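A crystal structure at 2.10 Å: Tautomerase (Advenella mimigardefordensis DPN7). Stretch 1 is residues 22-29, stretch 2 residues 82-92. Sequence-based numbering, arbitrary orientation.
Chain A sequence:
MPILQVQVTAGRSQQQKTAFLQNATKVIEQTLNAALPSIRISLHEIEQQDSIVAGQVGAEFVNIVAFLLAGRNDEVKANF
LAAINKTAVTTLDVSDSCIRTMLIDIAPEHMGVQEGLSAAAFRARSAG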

ATOM      1  N   GLN A  22       3.774 -16.250 -11.144  1.00 21.73           N
ATOM      2  CA  GLN A  22       3.159 -16.857 -12.315  1.00 21.64           C
ATOM      3  C   GLN A  22       1.907 -17.634 -11.938  1.00 24.77           C
ATOM      4  O   GLN A  22       0.851 -17.486 -12.567  1.00 25.53           O
ATOM      5  CB  GLN A  22       4.175 -17.744 -13.029  1.00 23.28           C
ATOM      6  CG  GLN A  22       5.381 -16.943 -13.562  1.00 23.67           C
ATOM      7  CD  GLN A  22       5.863 -17.408 -14.926  1.00 20.01           C
ATOM      8  OE1 GLN A  22       6.427 -18.493 -15.061  1.00 20.89           O
ATOM      9  NE2 GLN A  22       5.636 -16.588 -15.945  1.00 16.87           N
ATOM     10  N   ASN A  23       2.000 -18.461 -10.913  1.00 22.01           N
ATOM     11  CA  ASN A  23       0.797 -19.112 -10.439  1.00 22.45           C
ATOM     12  C   ASN A  23      -0.008 -18.217  -9.516  1.00 22.07           C
ATOM     13  O   ASN A  23      -1.119 -18.575  -9.140  1.00 22.86           O
ATOM     14  CB  ASN A  23       1.164 -20.414  -9.737  1.00 24.09           C
ATOM     15  CG  ASN A  23       2.376 -21.082 -10.355  1.00 21.15           C
ATOM     16  OD1 ASN A  23       2.488 -21.166 -11.569  1.00 21.14           O
ATOM     17  ND2 ASN A  23       3.286 -21.553  -9.520  1.00 20.78           N
ATOM     18  N   ALA A  24       0.527 -17.078  -9.114  1.00 20.87           N
ATOM     19  CA  ALA A  24      -0.321 -16.105  -8.456  1.00 22.17           C
ATOM     20  C   ALA A  24      -1.275 -15.502  -9.467  1.00 24.30           C
ATOM     21  O   ALA A  24      -2.469 -15.374  -9.202  1.00 26.22           O
ATOM     22  CB  ALA A  24       0.525 -15.031  -7.768  1.00 21.21           C
ATOM     23  N   THR A  25      -0.771 -15.160 -10.647  1.00 22.86           N
ATOM     24  CA  THR A  25      -1.662 -14.788 -11.733  1.00 21.98           C
ATOM     25  C   THR A  25      -2.607 -15.932 -12.072  1.00 23.72           C
ATOM     26  O   THR A  25      -3.834 -15.771 -12.054  1.00 26.58           O
ATOM     27  CB  THR A  25      -0.842 -14.384 -12.952  1.00 21.02           C
ATOM     28  OG1 THR A  25       0.014 -13.296 -12.606  1.00 20.37           O
ATOM     29  CG2 THR A  25      -1.749 -13.944 -14.049  1.00 22.56           C
ATOM     30  N   LYS A  26      -2.054 -17.113 -12.349  1.00 22.75           N
ATOM     31  CA  LYS A  26      -2.893 -18.237 -12.756  1.00 24.32           C
ATOM     32  C   LYS A  26      -3.940 -18.586 -11.700  1.00 24.65           C
ATOM     33  O   LYS A  26      -5.025 -19.083 -12.035  1.00 22.72           O
ATOM     34  CB  LYS A  26      -2.008 -19.445 -13.066  1.00 25.53           C
ATOM     35  CG  LYS A  26      -2.683 -20.527 -13.890  1.00 25.96           C
ATOM     36  CD  LYS A  26      -2.340 -20.451 -15.379  1.00 27.59           C
ATOM     37  CE  LYS A  26      -2.717 -21.779 -16.070  1.00 27.68           C
ATOM     38  NZ  LYS A  26      -2.314 -21.880 -17.509  1.00 19.47           N
ATOM     39  N   VAL A  27      -3.643 -18.318 -10.426  1.00 23.03           N
ATOM     40  CA  VAL A  27      -4.592 -18.562  -9.349  1.00 21.63           C
ATOM     41  C   VAL A  27      -5.564 -17.400  -9.231  1.00 26.28           C
ATOM     42  O   VAL A  27      -6.704 -17.588  -8.773  1.00 27.36           O
ATOM     43  CB  VAL A  27      -3.854 -18.812  -8.018  1.00 22.56           C
ATOM     44  CG1 VAL A  27      -4.687 -18.418  -6.817  1.00 24.46           C
ATOM     45  CG2 VAL A  27      -3.474 -20.262  -7.879  1.00 24.79           C
ATOM     46  N   ILE A  28      -5.168 -16.207  -9.683  1.00 22.78           N
ATOM     47  CA  ILE A  28      -6.097 -15.090  -9.642  1.00 22.55           C
ATOM     48  C   ILE A  28      -7.161 -15.242 -10.722  1.00 24.68           C
ATOM     49  O   ILE A  28      -8.340 -14.961 -10.485  1.00 27.92           O
ATOM     50  CB  ILE A  28      -5.355 -13.756  -9.736  1.00 20.99           C
ATOM     51  CG1 ILE A  28      -4.624 -13.513  -8.427  1.00 20.66           C
ATOM     52  CG2 ILE A  28      -6.341 -12.664  -9.888  1.00 22.66           C
ATOM     53  CD1 ILE A  28      -4.057 -12.166  -8.309  1.00 20.89           C
ATOM     54  N   GLU A  29      -6.787 -15.725 -11.907  1.00 21.45           N
ATOM     55  CA  GLU A  29      -7.814 -16.206 -12.819  1.00 20.73           C
ATOM     56  C   GLU A  29      -8.595 -17.341 -12.177  1.00 25.20           C
ATOM     57  O   GLU A  29      -9.824 -17.294 -12.064  1.00 26.68           O
ATOM     58  CB  GLU A  29      -7.221 -16.731 -14.116  1.00 21.64           C
ATOM     59  CG  GLU A  29      -5.961 -16.134 -14.625  1.00 23.82           C
ATOM     60  CD  GLU A  29      -5.307 -17.101 -15.592  1.00 26.78           C
ATOM     61  OE1 GLU A  29      -4.863 -18.171 -15.128  1.00 23.45           O
ATOM     62  OE2 GLU A  29      -5.312 -16.831 -16.823  1.00 29.89           O
ATOM     63  N   ALA A  82      -7.332 -18.822   0.361  1.00 19.97           N
ATOM     64  CA  ALA A  82      -6.841 -20.173   0.607  1.00 18.41           C
ATOM     65  C   ALA A  82      -5.892 -20.634  -0.494  1.00 20.19           C
ATOM     66  O   ALA A  82      -4.832 -21.213  -0.215  1.00 22.47           O
ATOM     67  CB  ALA A  82      -8.025 -21.127   0.735  1.00 22.19           C
ATOM     68  N   ALA A  83      -6.247 -20.389  -1.758  1.00 18.74           N
ATOM     69  CA  ALA A  83      -5.349 -20.822  -2.823  1.00 17.22           C
ATOM     70  C   ALA A  83      -4.104 -19.953  -2.901  1.00 21.05           C
ATOM     71  O   ALA A  83      -3.062 -20.420  -3.359  1.00 23.50           O
ATOM     72  CB  ALA A  83      -6.064 -20.814  -4.166  1.00 18.88           C
ATOM     73  N   ILE A  84      -4.189 -18.697  -2.466  1.00 21.94           N
ATOM     74  CA  ILE A  84      -3.089 -17.748  -2.608  1.00 20.10           C
ATOM     75  C   ILE A  84      -2.107 -17.890  -1.462  1.00 22.79           C
ATOM     76  O   ILE A  84      -0.891 -17.704  -1.644  1.00 19.12           O
ATOM     77  CB  ILE A  84      -3.646 -16.318  -2.712  1.00 19.72           C
ATOM     78  CG1 ILE A  84      -3.974 -15.960  -4.155  1.00 20.79           C
ATOM     79  CG2 ILE A  84      -2.687 -15.315  -2.177  1.00 20.62           C
ATOM     80  CD1 ILE A  84      -5.012 -14.861  -4.277  1.00 22.72           C
ATOM     81  N   ASN A  85      -2.608 -18.217  -0.269  1.00 22.45           N
ATOM     82  CA  ASN A  85      -1.728 -18.744   0.765  1.00 19.24           C
ATOM     83  C   ASN A  85      -1.106 -20.065   0.320  1.00 21.47           C
ATOM     84  O   ASN A  85       0.070 -20.322   0.589  1.00 25.97           O
ATOM     85  CB  ASN A  85      -2.508 -18.892   2.073  1.00 20.10           C
ATOM     86  CG  ASN A  85      -1.685 -19.467   3.196  1.00 18.02           C
ATOM     87  OD1 ASN A  85      -1.481 -20.675   3.269  1.00 19.79           O
ATOM     88  ND2 ASN A  85      -1.241 -18.612   4.107  1.00 16.72           N
ATOM     89  N   LYS A  86      -1.869 -20.908  -0.385  1.00 20.08           N
ATOM     90  CA  LYS A  86      -1.313 -22.157  -0.894  1.00 19.48           C
ATOM     91  C   LYS A  86      -0.132 -21.891  -1.814  1.00 21.41           C
ATOM     92  O   LYS A  86       0.933 -22.498  -1.670  1.00 23.50           O
ATOM     93  CB  LYS A  86      -2.390 -22.951  -1.632  1.00 23.36           C
ATOM     94  CG  LYS A  86      -1.937 -24.313  -2.164  1.00 19.65           C
ATOM     95  CD  LYS A  86      -2.822 -25.419  -1.628  1.00 19.30           C
ATOM     96  CE  LYS A  86      -2.478 -25.690  -0.166  1.00 25.15           C
ATOM     97  NZ  LYS A  86      -3.236 -26.796   0.480  1.00 20.54           N
ATOM     98  N   THR A  87      -0.303 -20.981  -2.768  1.00 22.49           N
ATOM     99  CA  THR A  87       0.740 -20.694  -3.748  1.00 22.35           C
ATOM    100  C   THR A  87       1.935 -20.022  -3.093  1.00 22.35           C
ATOM    101  O   THR A  87       3.092 -20.404  -3.331  1.00 21.75           O
ATOM    102  CB  THR A  87       0.167 -19.805  -4.855  1.00 21.58           C
ATOM    103  OG1 THR A  87      -0.781 -20.549  -5.621  1.00 21.55           O
ATOM    104  CG2 THR A  87       1.254 -19.296  -5.783  1.00 20.71           C
ATOM    105  N   ALA A  88       1.669 -18.995  -2.282  1.00 22.81           N
ATOM    106  CA  ALA A  88       2.734 -18.320  -1.563  1.00 18.92           C
ATOM    107  C   ALA A  88       3.573 -19.314  -0.794  1.00 22.49           C
ATOM    108  O   ALA A  88       4.807 -19.238  -0.795  1.00 24.44           O
ATOM    109  CB  ALA A  88       2.147 -17.284  -0.615  1.00 17.84           C
ATOM    110  N   VAL A  89       2.923 -20.259  -0.130  1.00 20.26           N
ATOM    111  CA  VAL A  89       3.666 -21.283   0.585  1.00 21.82           C
ATOM    112  C   VAL A  89       4.486 -22.123  -0.389  1.00 24.63           C
ATOM    113  O   VAL A  89       5.709 -22.243  -0.249  1.00 26.01           O
ATOM    114  CB  VAL A  89       2.712 -22.149   1.415  1.00 19.49           C
ATOM    115  CG1 VAL A  89       3.401 -23.422   1.810  1.00 22.46           C
ATOM    116  CG2 VAL A  89       2.286 -21.403   2.636  1.00 18.08           C
ATOM    117  N   THR A  90       3.821 -22.723  -1.387  1.00 24.83           N
ATOM    118  CA  THR A  90       4.491 -23.681  -2.262  1.00 21.69           C
ATOM    119  C   THR A  90       5.753 -23.085  -2.855  1.00 24.79           C
ATOM    120  O   THR A  90       6.836 -23.669  -2.751  1.00 26.13           O
ATOM    121  CB  THR A  90       3.564 -24.148  -3.394  1.00 21.44           C
ATOM    122  OG1 THR A  90       3.047 -23.015  -4.092  1.00 22.97           O
ATOM    123  CG2 THR A  90       2.406 -24.984  -2.867  1.00 24.83           C
ATOM    124  N   THR A  91       5.640 -21.896  -3.448  1.00 27.15           N
ATOM    125  CA  THR A  91       6.680 -21.368  -4.321  1.00 24.22           C
ATOM    126  C   THR A  91       7.452 -20.189  -3.735  1.00 24.90           C
ATOM    127  O   THR A  91       8.446 -19.767  -4.335  1.00 28.39           O
ATOM    128  CB  THR A  91       6.051 -20.991  -5.672  1.00 25.15           C
ATOM    129  OG1 THR A  91       5.304 -22.110  -6.143  1.00 25.88           O
ATOM    130  CG2 THR A  91       7.080 -20.694  -6.715  1.00 26.65           C
ATOM    131  N   LEU A  92       7.059 -19.660  -2.574  1.00 23.34           N
ATOM    132  CA  LEU A  92       7.917 -18.738  -1.844  1.00 20.90           C
ATOM    133  C   LEU A  92       8.656 -19.399  -0.694  1.00 21.77           C
ATOM    134  O   LEU A  92       9.495 -18.746  -0.070  1.00 23.14           O
ATOM    135  CB  LEU A  92       7.113 -17.565  -1.285  1.00 20.70           C
ATOM    136  CG  LEU A  92       6.527 -16.538  -2.242  1.00 20.26           C
ATOM    137  CD1 LEU A  92       5.900 -15.429  -1.430  1.00 17.41           C
ATOM    138  CD2 LEU A  92       7.587 -15.972  -3.182  1.00 25.07           C
TER

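Two helices, 22-29 and 82-92, pack nearly antiparallel: their N-to-C directions differ by 164° and their axes approach to 9.6 Å. No hydrogen bond crosses between them; the contact is mainly van der Waals packing of side chains, with 281 Å² buried in total. Because the helices run in opposite senses, moving forward along the first helix means moving backward along the second, from T91 to A83.

Q22 takes no part; the end of its side chain leads away. The CA-to-CB bond of N23 points toward the second helix, and the residue meets two threonines. Its ND2 lies 4.0 Å from T91 OG1, too far for a hydrogen bond, while its CB sits 4.1 Å from T87 CG2. T91 OG1 instead donates to T90 OG1 within its own helix (3.2 Å). A24 marks one of the two places of close backbone approach, its CA 6.7 Å from T87 CA; its small side chain is directed sideways, and its N comes within 4.1 Å of T87 CG2. T25 and K26 make no contact.

One turn on from N23, V27 is the centre of the contact and has the largest covered area of any residue here. Its CA is 6.9 Å from A83 CA, and its chi1 is t (153°). V27 CG1 reaches both A83 CB (3.8 Å) and I84 CG1 (3.7 Å), whereas V27 CG2 lies 3.5 Å from T87 OG1. The T87 hydroxyl can sit against a methyl without losing its polar partner, since T87 OG1 donates to A83 O one turn back (3.2 Å). I28 closes the contact more loosely: its CA-to-CB bond points sideways, but the side chain's end comes nearer, bringing I28 CG1 to 4.4 Å from I84 CD1. I84 also starts sideways and bends closer, thus touching both V27 and I28. E29 stays out of reach.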